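Local coordinates for D-xylonate dehydratase (Caulobacter crescentus, PDB 5OYN), which dehydrates D-xylonate to 2-dehydro-3-deoxy-D-arabinonate, and D-gluconate with similar efficiency, using a [2Fe-2S] cluster and magnesium, at residues E49-P55 against R85-I90; Y313-V319 against P384-G390; N509-E513 against S574-T578. The contacts are given in a common frame with arbitrary orientation. Residue numbers count along the deposited sequence, not the author numbering.

Contact 1 (E49-P55 against R85-I90); sequences ELRSGKP and RDAGGI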
loop_
_atom_site.group_PDB
_atom_site.type_symbol
_atom_site.label_atom_id
_atom_site.label_comp_id
_atom_site.label_asym_id
_atom_site.label_seq_id
_atom_site.Cartn_x
_atom_site.Cartn_y
_atom_site.Cartn_z
ATOM N N GLU A 49 9.245 11.652 18.178
ATOM C CA GLU A 49 9.873 10.463 17.613
ATOM C C GLU A 49 11.338 10.719 17.302
ATOM O O GLU A 49 12.215 9.963 17.733
ATOM C CB GLU A 49 9.139 10.027 16.352
ATOM C CG GLU A 49 7.881 9.237 16.615
ATOM C CD GLU A 49 7.006 9.173 15.391
ATOM O OE1 GLU A 49 6.480 10.236 14.997
ATOM O OE2 GLU A 49 6.863 8.067 14.816
ATOM N N LEU A 50 11.622 11.783 16.561
ATOM C CA LEU A 50 12.978 12.035 16.095
ATOM C C LEU A 50 13.889 12.618 17.170
ATOM O O LEU A 50 15.100 12.716 16.942
ATOM C CB LEU A 50 12.947 12.974 14.886
ATOM C CG LEU A 50 12.342 12.398 13.602
ATOM C CD1 LEU A 50 11.859 13.508 12.663
ATOM C CD2 LEU A 50 13.342 11.492 12.901
ATOM N N ARG A 51 13.353 12.995 18.330
ATOM C CA ARG A 51 14.138 13.692 19.342
ATOM C C ARG A 51 14.173 12.966 20.681
ATOM O O ARG A 51 14.684 13.518 21.660
ATOM C CB ARG A 51 13.600 15.114 19.534
ATOM C CG ARG A 51 13.702 15.991 18.291
ATOM C CD ARG A 51 14.199 17.382 18.652
ATOM N NE ARG A 51 13.195 18.131 19.405
ATOM C CZ ARG A 51 13.430 19.280 20.031
ATOM N NH1 ARG A 51 14.642 19.814 19.999
ATOM N NH2 ARG A 51 12.457 19.894 20.689
ATOM N N SER A 52 13.647 11.752 20.754
ATOM C CA SER A 52 13.623 11.003 21.999
ATOM C C SER A 52 14.835 10.100 22.174
ATOM O O SER A 52 14.908 9.364 23.165
ATOM C CB SER A 52 12.351 10.158 22.069
ATOM O OG SER A 52 12.385 9.160 21.060
ATOM N N GLY A 53 15.778 10.119 21.239
ATOM C CA GLY A 53 16.955 9.297 21.385
ATOM C C GLY A 53 16.787 7.836 21.039
ATOM O O GLY A 53 17.700 7.050 21.316
ATOM N N LYS A 54 15.656 7.435 20.457
ATOM C CA LYS A 54 15.570 6.097 19.894
ATOM C C LYS A 54 16.473 6.006 18.662
ATOM O O LYS A 54 16.775 7.024 18.026
ATOM C CB LYS A 54 14.131 5.758 19.512
ATOM C CG LYS A 54 13.100 5.858 20.621
ATOM C CD LYS A 54 11.780 5.210 20.165
ATOM C CE LYS A 54 10.625 5.449 21.122
ATOM N NZ LYS A 54 9.742 6.602 20.710
ATOM N N PRO A 55 16.936 4.805 18.307
ATOM C CA PRO A 55 17.784 4.687 17.114
ATOM C C PRO A 55 16.968 4.665 15.827
ATOM O O PRO A 55 15.903 4.045 15.738
ATOM C CB PRO A 55 18.528 3.365 17.329
ATOM C CG PRO A 55 17.611 2.560 18.191
ATOM C CD PRO A 55 16.744 3.511 18.988
ATOM N N ARG A 85 9.342 -1.077 15.902
ATOM C CA ARG A 85 8.600 -0.164 16.768
ATOM C C ARG A 85 8.237 -0.798 18.105
ATOM O O ARG A 85 8.267 -0.120 19.140
ATOM C CB ARG A 85 7.346 0.350 16.057
ATOM C CG ARG A 85 7.508 1.800 15.690
ATOM C CD ARG A 85 6.394 2.321 14.842
ATOM N NE ARG A 85 6.886 3.303 13.881
ATOM C CZ ARG A 85 7.219 4.554 14.191
ATOM N NH1 ARG A 85 7.110 4.982 15.444
ATOM N NH2 ARG A 85 7.661 5.381 13.245
ATOM N N ASP A 86 7.866 -2.079 18.113
ATOM C CA ASP A 86 7.596 -2.735 19.388
ATOM C C ASP A 86 8.827 -2.689 20.269
ATOM O O ASP A 86 8.738 -2.476 21.485
ATOM C CB ASP A 86 7.157 -4.186 19.173
ATOM C CG ASP A 86 5.679 -4.306 18.849
ATOM O OD1 ASP A 86 5.078 -3.292 18.409
ATOM O OD2 ASP A 86 5.116 -5.410 19.041
ATOM N N ALA A 87 9.984 -2.831 19.655
ATOM C CA ALA A 87 11.234 -2.981 20.365
ATOM C C ALA A 87 11.893 -1.645 20.677
ATOM O O ALA A 87 12.888 -1.621 21.414
ATOM C CB ALA A 87 12.172 -3.879 19.543
ATOM N N GLY A 88 11.381 -0.547 20.134
ATOM C CA GLY A 88 11.791 0.778 20.540
ATOM C C GLY A 88 12.659 1.578 19.594
ATOM O O GLY A 88 13.306 2.516 20.045
ATOM N N GLY A 89 12.706 1.234 18.309
ATOM C CA GLY A 89 13.375 2.039 17.315
ATOM C C GLY A 89 12.383 2.767 16.416
ATOM O O GLY A 89 11.161 2.652 16.532
ATOM N N ILE A 90 12.951 3.538 15.498
ATOM C CA ILE A 90 12.199 4.307 14.516
ATOM C C ILE A 90 12.621 3.806 13.138
ATOM O O ILE A 90 13.783 3.966 12.754
ATOM C CB ILE A 90 12.457 5.820 14.650
ATOM C CG1 ILE A 90 12.100 6.315 16.056
ATOM C CG2 ILE A 90 11.708 6.597 13.586
ATOM C CD1 ILE A 90 10.610 6.432 16.307
#
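This contact combines a backbone hydrogen bond with a salt bridge, where two helix-to-strand turns meet at the starts of neighbouring strands 56-61 and 90-95 of the parallel sheet. Residues 49-55 leave helix 47-51 and lead into strand 56-61. Residues 85-90 leave helix 73-87 and lead into strand 90-95. The backbones come closest at Pro55 and Gly89, with CA atoms 5.1 Å apart. Here Ile90 N donates a straight hydrogen bond to Pro55 O at 3.0 Å. A backbone bond between Ile90 and Ile57 continues the pairing. The strands run parallel and adjacent, with helix 73-87 between them in sequence, so this is a beta-alpha-beta crossover, and the contact lies where its helix returns to the sheet. Gly88 ends that helix with positive phi in a Schellman motif. Gly88 O lies 3.1 Å from Lys54 CD and 3.7 Å from Pro55 CD. Ile90 fills the space between the turns: Ile90 CD1 is 3.9 Å from Glu49 CB, and Ile90 CG1 is 4.0 Å from Lys54 CB. Beyond it, Glu49 OE2 forms a salt bridge with Arg85 NH1 at 3.2 Å. The carboxylate oxygen lies near the guanidinium plane. Both charges have further partners. Glu49 OE1 accepts a hydrogen bond from Thr46 N and pairs with Arg79 of a second subunit. Across the same subunit interface Arg85 also pairs with Asp86 of the second subunit, and Lys54 packs on that Asp86.

Contact 2 (Y313-V319 against P384-G390); sequences YDIPLIV and PLAEKAG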
loop_
_atom_site.group_PDB
_atom_site.type_symbol
_atom_site.label_atom_id
_atom_site.label_comp_id
_atom_site.label_asym_id
_atom_site.label_seq_id
_atom_site.Cartn_x
_atom_site.Cartn_y
_atom_site.Cartn_z
ATOM N N TYR A 313 36.839 -29.276 0.535
ATOM C CA TYR A 313 36.541 -30.183 -0.576
ATOM C C TYR A 313 35.953 -31.517 -0.100
ATOM O O TYR A 313 35.038 -32.058 -0.734
ATOM C CB TYR A 313 37.804 -30.422 -1.409
ATOM C CG TYR A 313 37.620 -31.413 -2.544
ATOM C CD1 TYR A 313 36.609 -31.238 -3.488
ATOM C CD2 TYR A 313 38.455 -32.521 -2.675
ATOM C CE1 TYR A 313 36.437 -32.134 -4.524
ATOM C CE2 TYR A 313 38.285 -33.430 -3.706
ATOM C CZ TYR A 313 37.278 -33.228 -4.629
ATOM O OH TYR A 313 37.092 -34.117 -5.661
ATOM N N ASP A 314 36.470 -32.073 0.999
ATOM C CA ASP A 314 36.048 -33.393 1.454
ATOM C C ASP A 314 34.828 -33.344 2.370
ATOM O O ASP A 314 34.652 -34.243 3.206
ATOM C CB ASP A 314 37.202 -34.114 2.154
ATOM C CG ASP A 314 37.624 -33.433 3.453
ATOM O OD1 ASP A 314 37.108 -32.328 3.766
ATOM O OD2 ASP A 314 38.487 -34.009 4.160
ATOM N N ILE A 315 34.011 -32.303 2.250
ATOM C CA ILE A 315 32.697 -32.281 2.896
ATOM C C ILE A 315 31.713 -33.053 2.021
ATOM O O ILE A 315 31.630 -32.782 0.809
ATOM C CB ILE A 315 32.228 -30.848 3.100
ATOM C CG1 ILE A 315 33.272 -30.039 3.886
ATOM C CG2 ILE A 315 30.860 -30.840 3.782
ATOM C CD1 ILE A 315 33.071 -30.025 5.375
ATOM N N PRO A 316 30.971 -34.014 2.565
ATOM C CA PRO A 316 29.960 -34.703 1.754
ATOM C C PRO A 316 28.745 -33.812 1.508
ATOM O O PRO A 316 28.466 -32.859 2.246
ATOM C CB PRO A 316 29.585 -35.921 2.600
ATOM C CG PRO A 316 29.875 -35.512 4.017
ATOM C CD PRO A 316 30.972 -34.455 3.970
ATOM N N LEU A 317 28.026 -34.137 0.436
ATOM C CA LEU A 317 26.789 -33.453 0.076
ATOM C C LEU A 317 25.640 -34.053 0.873
ATOM O O LEU A 317 25.385 -35.256 0.777
ATOM C CB LEU A 317 26.527 -33.600 -1.421
ATOM C CG LEU A 317 25.121 -33.226 -1.877
ATOM C CD1 LEU A 317 24.908 -31.717 -1.757
ATOM C CD2 LEU A 317 24.857 -33.715 -3.293
ATOM N N ILE A 318 24.934 -33.234 1.653
ATOM C CA ILE A 318 23.888 -33.767 2.521
ATOM C C ILE A 318 22.493 -33.216 2.250
ATOM O O ILE A 318 21.528 -33.779 2.782
ATOM C CB ILE A 318 24.237 -33.600 4.014
ATOM C CG1 ILE A 318 24.689 -32.180 4.321
ATOM C CG2 ILE A 318 25.293 -34.618 4.420
ATOM C CD1 ILE A 318 24.755 -31.917 5.814
ATOM N N VAL A 319 22.313 -32.177 1.433
ATOM C CA VAL A 319 20.967 -31.674 1.157
ATOM C C VAL A 319 20.516 -32.178 -0.206
ATOM O O VAL A 319 21.234 -32.046 -1.203
ATOM C CB VAL A 319 20.877 -30.136 1.259
ATOM C CG1 VAL A 319 21.624 -29.637 2.480
ATOM C CG2 VAL A 319 21.349 -29.442 -0.008
ATOM N N PRO A 384 25.975 -40.059 3.545
ATOM C CA PRO A 384 25.479 -38.910 2.787
ATOM C C PRO A 384 25.068 -39.269 1.371
ATOM O O PRO A 384 24.877 -40.440 1.036
ATOM C CB PRO A 384 26.684 -37.970 2.791
ATOM C CG PRO A 384 27.832 -38.908 2.696
ATOM C CD PRO A 384 27.438 -40.176 3.430
ATOM N N LEU A 385 24.932 -38.253 0.528
ATOM C CA LEU A 385 24.462 -38.443 -0.838
ATOM C C LEU A 385 25.597 -38.686 -1.802
ATOM O O LEU A 385 25.414 -39.382 -2.808
ATOM C CB LEU A 385 23.699 -37.205 -1.311
ATOM C CG LEU A 385 22.195 -37.129 -1.131
ATOM C CD1 LEU A 385 21.798 -35.718 -1.475
ATOM C CD2 LEU A 385 21.499 -38.122 -2.046
ATOM N N ALA A 386 26.747 -38.081 -1.518
ATOM C CA ALA A 386 27.941 -38.091 -2.342
ATOM C C ALA A 386 29.071 -37.574 -1.476
ATOM O O ALA A 386 28.862 -36.665 -0.665
ATOM C CB ALA A 386 27.792 -37.213 -3.590
ATOM N N GLU A 387 30.254 -38.165 -1.631
ATOM C CA GLU A 387 31.400 -37.658 -0.901
ATOM C C GLU A 387 32.129 -36.610 -1.740
ATOM O O GLU A 387 31.791 -36.366 -2.902
ATOM C CB GLU A 387 32.313 -38.808 -0.487
ATOM C CG GLU A 387 31.728 -39.628 0.652
ATOM C CD GLU A 387 32.360 -41.007 0.771
ATOM O OE1 GLU A 387 33.594 -41.124 0.541
ATOM O OE2 GLU A 387 31.616 -41.975 1.089
ATOM N N LYS A 388 33.109 -35.960 -1.114
ATOM C CA LYS A 388 33.947 -34.933 -1.745
ATOM C C LYS A 388 33.104 -33.969 -2.577
ATOM O O LYS A 388 33.220 -33.888 -3.801
ATOM C CB LYS A 388 35.051 -35.568 -2.600
ATOM C CG LYS A 388 35.982 -36.508 -1.845
ATOM C CD LYS A 388 37.365 -36.578 -2.486
ATOM C CE LYS A 388 37.329 -37.285 -3.836
ATOM N NZ LYS A 388 38.365 -38.363 -3.953
ATOM N N ALA A 389 32.233 -33.237 -1.885
ATOM C CA ALA A 389 31.254 -32.390 -2.560
ATOM C C ALA A 389 31.667 -30.928 -2.629
ATOM O O ALA A 389 31.024 -30.156 -3.353
ATOM C CB ALA A 389 29.893 -32.496 -1.873
ATOM N N GLY A 390 32.714 -30.542 -1.911
ATOM C CA GLY A 390 33.180 -29.172 -1.926
ATOM C C GLY A 390 33.689 -28.760 -3.288
ATOM O O GLY A 390 33.793 -29.546 -4.224
#
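Leu317 and Ala389 form the apolar centre, with their CB atoms 3.6 Å apart. Ala386 CB flanks Leu317 CB at 4.4 Å, and Leu385 CD1 lies 4.1 Å from Leu317 CD2. Next to them the two prolines pack, Pro316 CB on Pro384 CG at 3.5 Å. Ile318 CG2 adds to this patch, 4.0 Å from Pro384 CB. Four backbone hydrogen bonds run past these side chains. Leu385 N donates to Leu317 O at 3.0 Å, and Leu317 N to Ala386 O at 2.9 Å. Farther along, Ala389 N bonds Ile315 O at 2.8 Å, and Gly390 N bonds Tyr313 O at 3.0 Å. The chains run antiparallel, but neither segment is a regular strand. Gly390 sits tight against Tyr313, CA to CA 3.8 Å, where a CB would clash. At the outer edge Lys388 CB lies over the Tyr313 ring face in a CH-pi contact, 4.2 Å from the centroid. Asp314 turns away and forms a salt bridge with Arg350. Residues 313-319 belong to the N-terminal family region and 384-390 to the C-terminal one. Main-chain atoms supply all the hydrogen bonds between the segments, while the side chains add mainly apolar packing and one CH-pi contact.

Contact 3 (N509-E513 against S574-T578); sequences NASPE and SQLDT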
loop_
_atom_site.group_PDB
_atom_site.type_symbol
_atom_site.label_atom_id
_atom_site.label_comp_id
_atom_site.label_asym_id
_atom_site.label_seq_id
_atom_site.Cartn_x
_atom_site.Cartn_y
_atom_site.Cartn_z
ATOM N N ASN A 509 35.235 -19.703 -13.110
ATOM C CA ASN A 509 35.823 -18.526 -12.465
ATOM C C ASN A 509 37.330 -18.452 -12.693
ATOM O O ASN A 509 38.074 -17.977 -11.827
ATOM C CB ASN A 509 35.511 -18.494 -10.961
ATOM C CG ASN A 509 34.023 -18.628 -10.660
ATOM O OD1 ASN A 509 33.171 -18.424 -11.533
ATOM N ND2 ASN A 509 33.704 -18.968 -9.415
ATOM N N ALA A 510 37.784 -18.920 -13.858
ATOM C CA ALA A 510 39.213 -19.059 -14.108
ATOM C C ALA A 510 39.884 -17.696 -14.081
ATOM O O ALA A 510 39.534 -16.807 -14.862
ATOM C CB ALA A 510 39.455 -19.749 -15.450
ATOM N N SER A 511 40.834 -17.532 -13.163
ATOM C CA SER A 511 41.584 -16.300 -13.003
ATOM C C SER A 511 43.077 -16.565 -13.182
ATOM O O SER A 511 43.583 -17.594 -12.716
ATOM C CB SER A 511 41.325 -15.674 -11.622
ATOM O OG SER A 511 39.964 -15.794 -11.267
ATOM N N PRO A 512 43.807 -15.670 -13.872
ATOM C CA PRO A 512 43.214 -14.475 -14.482
ATOM C C PRO A 512 42.538 -14.800 -15.808
ATOM O O PRO A 512 42.952 -15.734 -16.505
ATOM C CB PRO A 512 44.416 -13.539 -14.685
ATOM C CG PRO A 512 45.664 -14.424 -14.540
ATOM C CD PRO A 512 45.238 -15.815 -14.202
ATOM N N GLU A 513 41.497 -14.042 -16.138
ATOM C CA GLU A 513 40.703 -14.331 -17.320
ATOM C C GLU A 513 41.522 -14.107 -18.586
ATOM O O GLU A 513 42.562 -13.446 -18.580
ATOM C CB GLU A 513 39.455 -13.450 -17.357
ATOM C CG GLU A 513 39.792 -11.989 -17.487
ATOM C CD GLU A 513 38.585 -11.092 -17.454
ATOM O OE1 GLU A 513 37.816 -11.114 -18.443
ATOM O OE2 GLU A 513 38.425 -10.358 -16.449
ATOM N N SER A 574 38.516 -6.183 -9.790
ATOM C CA SER A 574 39.477 -7.265 -9.650
ATOM C C SER A 574 39.007 -8.499 -10.415
ATOM O O SER A 574 37.977 -8.492 -11.087
ATOM C CB SER A 574 39.675 -7.598 -8.176
ATOM O OG SER A 574 38.822 -8.655 -7.771
ATOM N N GLN A 575 39.753 -9.583 -10.305
ATOM C CA GLN A 575 39.283 -10.845 -10.849
ATOM C C GLN A 575 38.542 -11.627 -9.772
ATOM O O GLN A 575 38.662 -11.345 -8.573
ATOM C CB GLN A 575 40.444 -11.676 -11.407
ATOM C CG GLN A 575 41.204 -11.002 -12.521
ATOM C CD GLN A 575 40.527 -11.196 -13.866
ATOM O OE1 GLN A 575 40.507 -12.306 -14.413
ATOM N NE2 GLN A 575 39.949 -10.114 -14.401
ATOM N N LEU A 576 37.764 -12.625 -10.220
ATOM C CA LEU A 576 36.970 -13.419 -9.284
ATOM C C LEU A 576 37.826 -14.221 -8.315
ATOM O O LEU A 576 37.305 -14.690 -7.294
ATOM C CB LEU A 576 36.014 -14.350 -10.045
ATOM C CG LEU A 576 35.202 -13.658 -11.149
ATOM C CD1 LEU A 576 34.540 -14.670 -12.070
ATOM C CD2 LEU A 576 34.159 -12.657 -10.550
ATOM N N ASP A 577 39.117 -14.389 -8.614
ATOM C CA ASP A 577 40.064 -14.892 -7.625
ATOM C C ASP A 577 39.884 -14.162 -6.293
ATOM O O ASP A 577 39.778 -14.791 -5.236
ATOM C CB ASP A 577 41.512 -14.761 -8.165
ATOM C CG ASP A 577 42.029 -13.286 -8.230
ATOM O OD1 ASP A 577 42.245 -12.756 -9.350
ATOM O OD2 ASP A 577 42.254 -12.659 -7.163
ATOM N N THR A 578 39.829 -12.828 -6.338
ATOM C CA THR A 578 39.643 -11.988 -5.160
ATOM C C THR A 578 38.282 -11.299 -5.170
ATOM O O THR A 578 38.140 -10.187 -4.652
ATOM C CB THR A 578 40.758 -10.944 -5.039
ATOM O OG1 THR A 578 41.134 -10.471 -6.345
ATOM C CG2 THR A 578 41.984 -11.525 -4.293
#
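Asn509 lies on strand 507-511, outermost within this chain in a three-stranded antiparallel sheet. Its CB points toward the 574-578 turn, which follows helix 564-572. Asn509 OD1 lies 4.0 Å from Leu576 CD1, and Asn509 ND2 donates to Gln290 OE1. Gln290 also donates to Leu576 O, so it bonds to both segments. The Asn509 side chain is about 8 Å from that of Glu472, a magnesium ligand, which places the contact near the active site but not in its metal shell. Ser511, backbone-bonded to Phe401 in the sheet, comes next on the same face. Ser511 OG donates to Asn509 O at 2.9 Å and accepts a weak bond from Asp577 N at 3.1 Å. Ser511 CB packs 3.6 Å from Asp577 CB. A cis peptide bond precedes Pro512, and Pro512 CA is 3.5 Å from Gln575 OE1. At Glu513 the Gln575 amide bonds at both ends: Glu513 N donates to Gln575 OE1 at 2.6 Å, and Gln575 NE2 donates to Glu513 OE2 at 2.6 Å. The carboxylate also accepts from the backbone N atoms of Ile465 and Gly466. The contact is thus mainly polar and buried, with one glutamine side chain matching both a donor and an acceptor of Glu513.

Overall arrangement
From the N terminus, contact 1 comes first. It closes the short loop from 49-55 to 85-90 that holds strand 56-61 and most of helix 73-87, at the start of strands 56-61 and 90-95. Contact 2 then closes a long excursion of loops and helices with no strand, joining the N-terminal and C-terminal family regions. Contact 3 comes last. It ties the end of strand 507-511 to the turn after helix 564-572, closing a loop that holds strands 528-532 and 537-540 and helices 544-551 and 564-572. The three loops follow in series; none nest or cross. Contacts 2 and 3 have centres about 25 Å apart. Contact 1 lies about 45 Å from contact 3, centre to centre, across the chain's centre.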